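Local coordinates for protein DNA-binding transcriptional repressor YiaJ (PDB 1YSQ) that represses transcription of the yiaKLMNOPQRS operon, which may serve the use of 2,3-diketo-L-gulonate, and is represented here by its C-terminal IclR-type domain, at residues 95-98 against 99-102; 120-123 against 124-127; 137-140 against 141-145. All coordinates share one frame; numbering follows the deposited sequence.

Interaction 1 of 3, residues 95-98 against 99-102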
loop_
_atom_site.group_PDB
_atom_site.type_symbol
_atom_site.label_atom_id
_atom_site.label_comp_id
_atom_site.label_asym_id
_atom_site.label_seq_id
_atom_site.Cartn_x
_atom_site.Cartn_y
_atom_site.Cartn_z
ATOM N N PRO A 95 10.440 11.763 11.624
ATOM C CA PRO A 95 9.105 11.785 12.233
ATOM C C PRO A 95 8.173 12.754 11.527
ATOM O O PRO A 95 8.016 13.900 11.973
ATOM C CB PRO A 95 9.381 12.246 13.668
ATOM C CG PRO A 95 10.626 13.100 13.556
ATOM C CD PRO A 95 11.433 12.489 12.442
ATOM N N LEU A 96 7.542 12.290 10.456
ATOM C CA LEU A 96 6.627 13.117 9.675
ATOM C C LEU A 96 5.423 13.562 10.500
ATOM O O LEU A 96 4.974 14.715 10.400
ATOM C CB LEU A 96 6.179 12.374 8.404
ATOM C CG LEU A 96 7.287 11.813 7.499
ATOM C CD1 LEU A 96 6.667 11.121 6.296
ATOM C CD2 LEU A 96 8.277 12.886 7.053
ATOM N N THR A 97 4.890 12.641 11.298
ATOM C CA THR A 97 3.898 12.970 12.327
ATOM C C THR A 97 4.307 12.289 13.606
ATOM O O THR A 97 5.285 11.524 13.627
ATOM C CB THR A 97 2.467 12.482 11.946
ATOM O OG1 THR A 97 2.421 11.046 11.973
ATOM C CG2 THR A 97 2.110 12.859 10.532
ATOM N N ARG A 98 3.531 12.534 14.663
ATOM C CA ARG A 98 3.741 11.862 15.941
ATOM C C ARG A 98 3.548 10.333 15.852
ATOM O O ARG A 98 3.914 9.602 16.771
ATOM C CB ARG A 98 2.791 12.452 16.989
ATOM C CG ARG A 98 1.316 12.239 16.670
ATOM C CD ARG A 98 0.359 12.754 17.737
ATOM N NE ARG A 98 -1.041 12.557 17.353
ATOM C CZ ARG A 98 -1.902 13.546 17.077
ATOM N NH1 ARG A 98 -1.519 14.820 17.138
ATOM N NH2 ARG A 98 -3.157 13.264 16.734
ATOM N N ASN A 99 2.963 9.866 14.746
ATOM C CA ASN A 99 2.646 8.450 14.551
ATOM C C ASN A 99 3.624 7.692 13.663
ATOM O O ASN A 99 3.583 6.464 13.627
ATOM C CB ASN A 99 1.237 8.291 13.969
ATOM C CG ASN A 99 0.188 8.998 14.807
ATOM O OD1 ASN A 99 0.063 8.731 16.005
ATOM N ND2 ASN A 99 -0.563 9.911 14.188
ATOM N N THR A 100 4.494 8.416 12.964
ATOM C CA THR A 100 5.456 7.797 12.050
ATOM C C THR A 100 6.320 6.811 12.817
ATOM O O THR A 100 6.739 7.101 13.942
ATOM C CB THR A 100 6.346 8.862 11.405
ATOM O OG1 THR A 100 5.522 9.900 10.863
ATOM C CG2 THR A 100 7.096 8.275 10.190
ATOM N N ILE A 101 6.589 5.655 12.204
ATOM C CA ILE A 101 7.378 4.632 12.851
ATOM C C ILE A 101 8.843 4.892 12.519
ATOM O O ILE A 101 9.284 4.650 11.387
ATOM C CB ILE A 101 6.930 3.211 12.414
ATOM C CG1 ILE A 101 5.430 2.999 12.695
ATOM C CG2 ILE A 101 7.761 2.150 13.137
ATOM C CD1 ILE A 101 4.832 1.782 11.988
ATOM N N THR A 102 9.583 5.400 13.506
ATOM C CA THR A 102 10.990 5.780 13.319
ATOM C C THR A 102 11.997 4.897 14.066
ATOM O O THR A 102 13.205 4.997 13.813
ATOM C CB THR A 102 11.236 7.262 13.701
ATOM O OG1 THR A 102 10.838 7.488 15.060
ATOM C CG2 THR A 102 10.338 8.191 12.889
HETATM O O HOH W 1 7.030 9.682 14.777
#

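Interaction 2 of 3, residues 120-123 against 124-127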
loop_
_atom_site.group_PDB
_atom_site.type_symbol
_atom_site.label_atom_id
_atom_site.label_comp_id
_atom_site.label_asym_id
_atom_site.label_seq_id
_atom_site.Cartn_x
_atom_site.Cartn_y
_atom_site.Cartn_z
ATOM N N ALA A 120 -1.739 -4.005 5.841
ATOM C CA ALA A 120 -1.092 -2.918 6.541
ATOM C C ALA A 120 -1.974 -1.678 6.546
ATOM O O ALA A 120 -2.858 -1.529 5.704
ATOM C CB ALA A 120 0.236 -2.587 5.865
ATOM N N MET A 121 -1.704 -0.778 7.480
ATOM C CA MET A 121 -2.354 0.520 7.458
ATOM C C MET A 121 -1.321 1.615 7.523
ATOM O O MET A 121 -0.207 1.411 8.034
ATOM C CB MET A 121 -3.331 0.641 8.637
ATOM C CG MET A 121 -4.723 0.061 8.344
ATOM S SD MET A 121 -5.910 0.503 9.686
ATOM C CE MET A 121 -6.627 1.448 9.031
ATOM N N ASP A 122 -1.677 2.768 6.963
ATOM C CA ASP A 122 -1.003 3.994 7.306
ATOM C C ASP A 122 -1.944 4.669 8.296
ATOM O O ASP A 122 -3.017 5.136 7.919
ATOM C CB ASP A 122 -0.773 4.856 6.063
ATOM C CG ASP A 122 -0.394 6.294 6.410
ATOM O OD1 ASP A 122 -0.090 6.577 7.602
ATOM O OD2 ASP A 122 -0.403 7.204 5.550
ATOM N N ARG A 123 -1.546 4.674 9.565
ATOM C CA ARG A 123 -2.360 5.236 10.640
ATOM C C ARG A 123 -1.869 6.646 10.918
ATOM O O ARG A 123 -1.194 6.906 11.936
ATOM C CB ARG A 123 -2.277 4.362 11.908
ATOM C CG ARG A 123 -2.887 2.977 11.735
ATOM C CD ARG A 123 -2.731 2.032 12.955
ATOM N NE ARG A 123 -3.170 0.682 12.597
ATOM C CZ ARG A 123 -2.379 -0.263 12.072
ATOM N NH1 ARG A 123 -1.089 -0.029 11.866
ATOM N NH2 ARG A 123 -2.879 -1.451 11.754
ATOM N N GLU A 124 -2.202 7.555 9.997
ATOM C CA GLU A 124 -1.756 8.960 10.079
ATOM C C GLU A 124 -0.240 9.106 10.307
ATOM O O GLU A 124 0.214 9.932 11.126
ATOM C CB GLU A 124 -2.540 9.699 11.171
ATOM C CG GLU A 124 -4.053 9.613 11.020
ATOM C CD GLU A 124 -4.758 10.328 12.162
ATOM O OE1 GLU A 124 -5.078 9.664 13.163
ATOM O OE2 GLU A 124 -4.954 11.553 12.064
ATOM N N GLU A 125 0.533 8.294 9.587
ATOM C CA GLU A 125 1.994 8.308 9.679
ATOM C C GLU A 125 2.646 9.277 8.688
ATOM O O GLU A 125 3.835 9.567 8.799
ATOM C CB GLU A 125 2.559 6.895 9.470
ATOM C CG GLU A 125 2.125 5.915 10.551
ATOM C CD GLU A 125 2.133 4.470 10.070
ATOM O OE1 GLU A 125 3.130 4.057 9.433
ATOM O OE2 GLU A 125 1.127 3.773 10.308
ATOM N N ASN A 126 1.874 9.765 7.718
ATOM C CA ASN A 126 2.368 10.768 6.774
ATOM C C ASN A 126 1.791 12.145 7.039
ATOM O O ASN A 126 2.511 13.138 7.021
ATOM C CB ASN A 126 2.043 10.367 5.344
ATOM C CG ASN A 126 2.906 9.246 4.870
ATOM O OD1 ASN A 126 4.025 9.466 4.382
ATOM N ND2 ASN A 126 2.408 8.025 5.019
ATOM N N GLU A 127 0.484 12.183 7.279
ATOM C CA GLU A 127 -0.221 13.419 7.569
ATOM C C GLU A 127 -1.426 13.113 8.447
ATOM O O GLU A 127 -2.166 12.148 8.201
ATOM C CB GLU A 127 -0.668 14.103 6.273
ATOM C CG GLU A 127 -1.474 15.369 6.495
ATOM C CD GLU A 127 -1.999 15.973 5.211
ATOM O OE1 GLU A 127 -1.466 15.667 4.117
ATOM O OE2 GLU A 127 -2.944 16.774 5.310
HETATM O O HOH W 2 -0.885 9.673 6.778
HETATM O O HOH W 3 0.781 1.876 11.954
#

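Interaction 3 of 3, residues 137-140 against 141-145. With PO4 (phosphate ion), chain D.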
loop_
_atom_site.group_PDB
_atom_site.type_symbol
_atom_site.label_atom_id
_atom_site.label_comp_id
_atom_site.label_asym_id
_atom_site.label_seq_id
_atom_site.Cartn_x
_atom_site.Cartn_y
_atom_site.Cartn_z
ATOM N N VAL A 137 0.011 -8.021 -3.551
ATOM C CA VAL A 137 -0.376 -8.785 -4.738
ATOM C C VAL A 137 0.725 -9.830 -4.867
ATOM O O VAL A 137 1.888 -9.487 -5.061
ATOM C CB VAL A 137 -0.419 -7.907 -6.018
ATOM C CG1 VAL A 137 -0.652 -8.767 -7.294
ATOM C CG2 VAL A 137 -1.474 -6.820 -5.874
ATOM N N PHE A 138 0.378 -11.098 -4.694
ATOM C CA PHE A 138 1.400 -12.145 -4.676
ATOM C C PHE A 138 1.707 -12.638 -6.088
ATOM O O PHE A 138 0.796 -12.731 -6.921
ATOM C CB PHE A 138 0.921 -13.330 -3.812
ATOM C CG PHE A 138 0.885 -13.032 -2.331
ATOM C CD1 PHE A 138 2.069 -12.954 -1.591
ATOM C CD2 PHE A 138 -0.339 -12.852 -1.677
ATOM C CE1 PHE A 138 2.042 -12.687 -0.206
ATOM C CE2 PHE A 138 -0.389 -12.582 -0.297
ATOM C CZ PHE A 138 0.823 -12.500 0.439
ATOM N N ASP A 139 2.965 -12.970 -6.357
ATOM C CA ASP A 139 3.265 -13.755 -7.562
ATOM C C ASP A 139 3.058 -15.255 -7.273
ATOM O O ASP A 139 2.672 -15.629 -6.157
ATOM C CB ASP A 139 4.646 -13.435 -8.153
ATOM C CG ASP A 139 5.823 -13.927 -7.290
ATOM O OD1 ASP A 139 5.657 -14.776 -6.371
ATOM O OD2 ASP A 139 6.984 -13.508 -7.495
ATOM N N ILE A 140 3.298 -16.107 -8.272
ATOM C CA ILE A 140 3.070 -17.552 -8.121
ATOM C C ILE A 140 3.905 -18.176 -6.999
ATOM O O ILE A 140 3.532 -19.217 -6.454
ATOM C CB ILE A 140 3.288 -18.319 -9.466
ATOM C CG1 ILE A 140 4.605 -17.907 -10.132
ATOM C CG2 ILE A 140 2.078 -18.131 -10.409
ATOM C CD1 ILE A 140 5.232 -19.001 -10.991
ATOM N N HIS A 141 5.015 -17.528 -6.651
ATOM C CA HIS A 141 5.940 -18.039 -5.637
ATOM C C HIS A 141 5.746 -17.415 -4.259
ATOM O O HIS A 141 6.564 -17.610 -3.373
ATOM C CB HIS A 141 7.391 -17.832 -6.091
ATOM C CG HIS A 141 7.716 -18.464 -7.416
ATOM N ND1 HIS A 141 7.441 -19.787 -7.702
ATOM C CD2 HIS A 141 8.302 -17.954 -8.526
ATOM C CE1 HIS A 141 7.844 -20.063 -8.931
ATOM N NE2 HIS A 141 8.368 -18.967 -9.453
ATOM N N GLY A 142 4.677 -16.650 -4.083
ATOM C CA GLY A 142 4.418 -16.007 -2.806
ATOM C C GLY A 142 5.296 -14.802 -2.499
ATOM O O GLY A 142 5.300 -14.302 -1.372
ATOM N N ARG A 143 6.038 -14.329 -3.495
ATOM C CA ARG A 143 6.729 -13.049 -3.366
ATOM C C ARG A 143 5.711 -11.934 -3.623
ATOM O O ARG A 143 4.604 -12.208 -4.083
ATOM C CB ARG A 143 7.910 -12.969 -4.338
ATOM C CG ARG A 143 9.120 -13.836 -3.913
ATOM C CD ARG A 143 10.159 -13.995 -5.018
ATOM N NE ARG A 143 9.518 -14.485 -6.248
ATOM C CZ ARG A 143 10.060 -14.470 -7.464
ATOM N NH1 ARG A 143 11.289 -13.993 -7.667
ATOM N NH2 ARG A 143 9.368 -14.947 -8.492
ATOM N N VAL A 144 6.076 -10.697 -3.286
ATOM C CA VAL A 144 5.177 -9.548 -3.373
ATOM C C VAL A 144 5.765 -8.459 -4.307
ATOM O O VAL A 144 6.447 -7.538 -3.858
ATOM C CB VAL A 144 4.892 -8.953 -1.959
ATOM C CG1 VAL A 144 3.856 -7.806 -2.042
ATOM C CG2 VAL A 144 4.414 -10.054 -0.978
ATOM N N PRO A 145 5.559 -8.604 -5.607
ATOM C CA PRO A 145 6.063 -7.613 -6.566
ATOM C C PRO A 145 5.263 -6.295 -6.590
ATOM O O PRO A 145 5.822 -5.261 -6.976
ATOM C CB PRO A 145 5.966 -8.365 -7.909
ATOM C CG PRO A 145 4.790 -9.271 -7.720
ATOM C CD PRO A 145 4.929 -9.756 -6.286
HETATM P P PO4 D . 8.979 -8.427 -1.441
HETATM O O1 PO4 D . 8.244 -7.280 -2.103
HETATM O O2 PO4 D . 8.545 -8.550 0.009
HETATM O O3 PO4 D . 8.711 -9.713 -2.195
HETATM O O4 PO4 D . 10.450 -8.069 -1.473
#

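Interaction 1 of 3, residues 95-98 against 99-102
T97 and T100 are joined by two hydrogen bonds across one tight turn. The straightest bond runs from T97 N to T100 OG1, at 2.8 Å with an N-H...O angle of 173°. T97 OG1 accepts the N-H of N99, 3.1 Å from N99 N; it can do so because chi1 of 69° sets the hydroxyl between the backbone N and the carbonyl carbon, swung over the following peptides. The closing bond of the turn, T100 N to T97 O, is longer at 3.3 Å. The two threonine side chains cross at about a right angle. Water 1 bridges T97 O and T100 O, 2.8 Å from T97 O, giving that carbonyl a second donor. Farther out, T102 CG2 lies 3.8 Å from P95 N, where the chain returns past its start. In the next shell, T97 OG1 and N99 ND2 both bond to E124 O, and T100 OG1 bonds to E125 O, which fixes the turn against the loop after strand 120-123. The T97 OG1 to N99 N bond makes an ST turn nested in the type I beta turn T97-T100, in the surface loop leading into helix 104-117.

Interaction 2 of 3, residues 120-123 against 124-127
D122, on strand 120-123, reaches forward to hold both E125 and N126. Beyond CB, CG lies anti to the backbone N (chi1 165°), which carries the carboxylate over the bend that follows; CG itself comes within 3.6 Å of N126 ND2. OD1 receives the amide of E125 nearly head-on along the C-O bond, OD1 to E125 N being 2.7 Å with a 159° angle at the hydrogen, and it also brushes E125 CB. OD2 takes the amide group of N126 from above the carboxylate plane, 3.0 Å from N126 ND2, which donates within its own amide plane. Water 2 joins OD2 to the backbone N of E127. E125 runs past D122 in the opposite direction and ties back to the strand: its OE2 accepts R123 N at 2.9 Å in a bond of 172°. Water 3 connects the same OE2 to R123 NH1. Outside, N126 ND2 also donates to C66 O, and K71 makes a salt bridge with E125 OE1. Two acidic groups thus sit close, D122 OD1 and E125 OE2 being 4.1 Å apart, and the backbone N-H groups they accept, with K71 on E125 OE1, probably offset the repulsion between them.

Interaction 3 of 3, residues 137-140 against 141-145
A single carboxylate oxygen, D139 OD1, is gripped from opposite faces of its plane by two backbone amides. H141 N lies 2.8 Å from D139 OD1 and R143 N lies 2.9 Å from D139 OD1, each well outside the carboxylate plane. With chi1 at 70°, CG sits between the backbone N and the carbonyl carbon, and this turns the carboxylate inward over the loop. The other oxygen faces the arginine: D139 OD2 and R143 NH2 form a salt bridge at 3.0 Å, with carboxylate and guanidinium planes 51° apart. The bond from H141 N to OD1 makes an Asx turn, nested in the type I beta turn D139-G142 that G142 N closes on D139 O at 3.1 Å. D139 N then donates to R143 O at 2.9 Å, and G142 has a positive phi of 75°; together these mark the type I turn with G1 beta bulge of a hairpin joining strands 130-137 and 146-153. At the hairpin tip, I140 CD1 lies over one face of the H141 ring, 3.7 Å from its centroid, in a CH-pi contact. Nearer the sheet, the F138 ring turns its edge to the carbonyl oxygens of G142 and R143, while its CE1 packs on V144 CG2 at 3.6 Å. F76 meets F138 edge-to-face. V144 N donates to phosphate O3 at 3.0 Å, the ion probably coming from the crystallisation liquor.

The three contacts follow in series along one IclR C-terminal domain. Interactions 1 and 2, centred 9 Å apart on the same side of the chain's centre, lie at either end of helix 104-117 in sequence, yet touch directly; besides their polar links, N99 CB packs 3.5 Å from R123 O. The loop before that helix is thereby joined to the bend after strand 120-123, outermost in the sheet within this chain. Interaction 3 lies on the opposite side, centred 24 Å from interaction 2 and 29 Å from interaction 1. Strand 130-137, which pairs with 120-123, connects the two regions: interaction 2 precedes it and interaction 3 continues beyond it, so interactions 2 and 3 lie at opposite ends of strand 130-137.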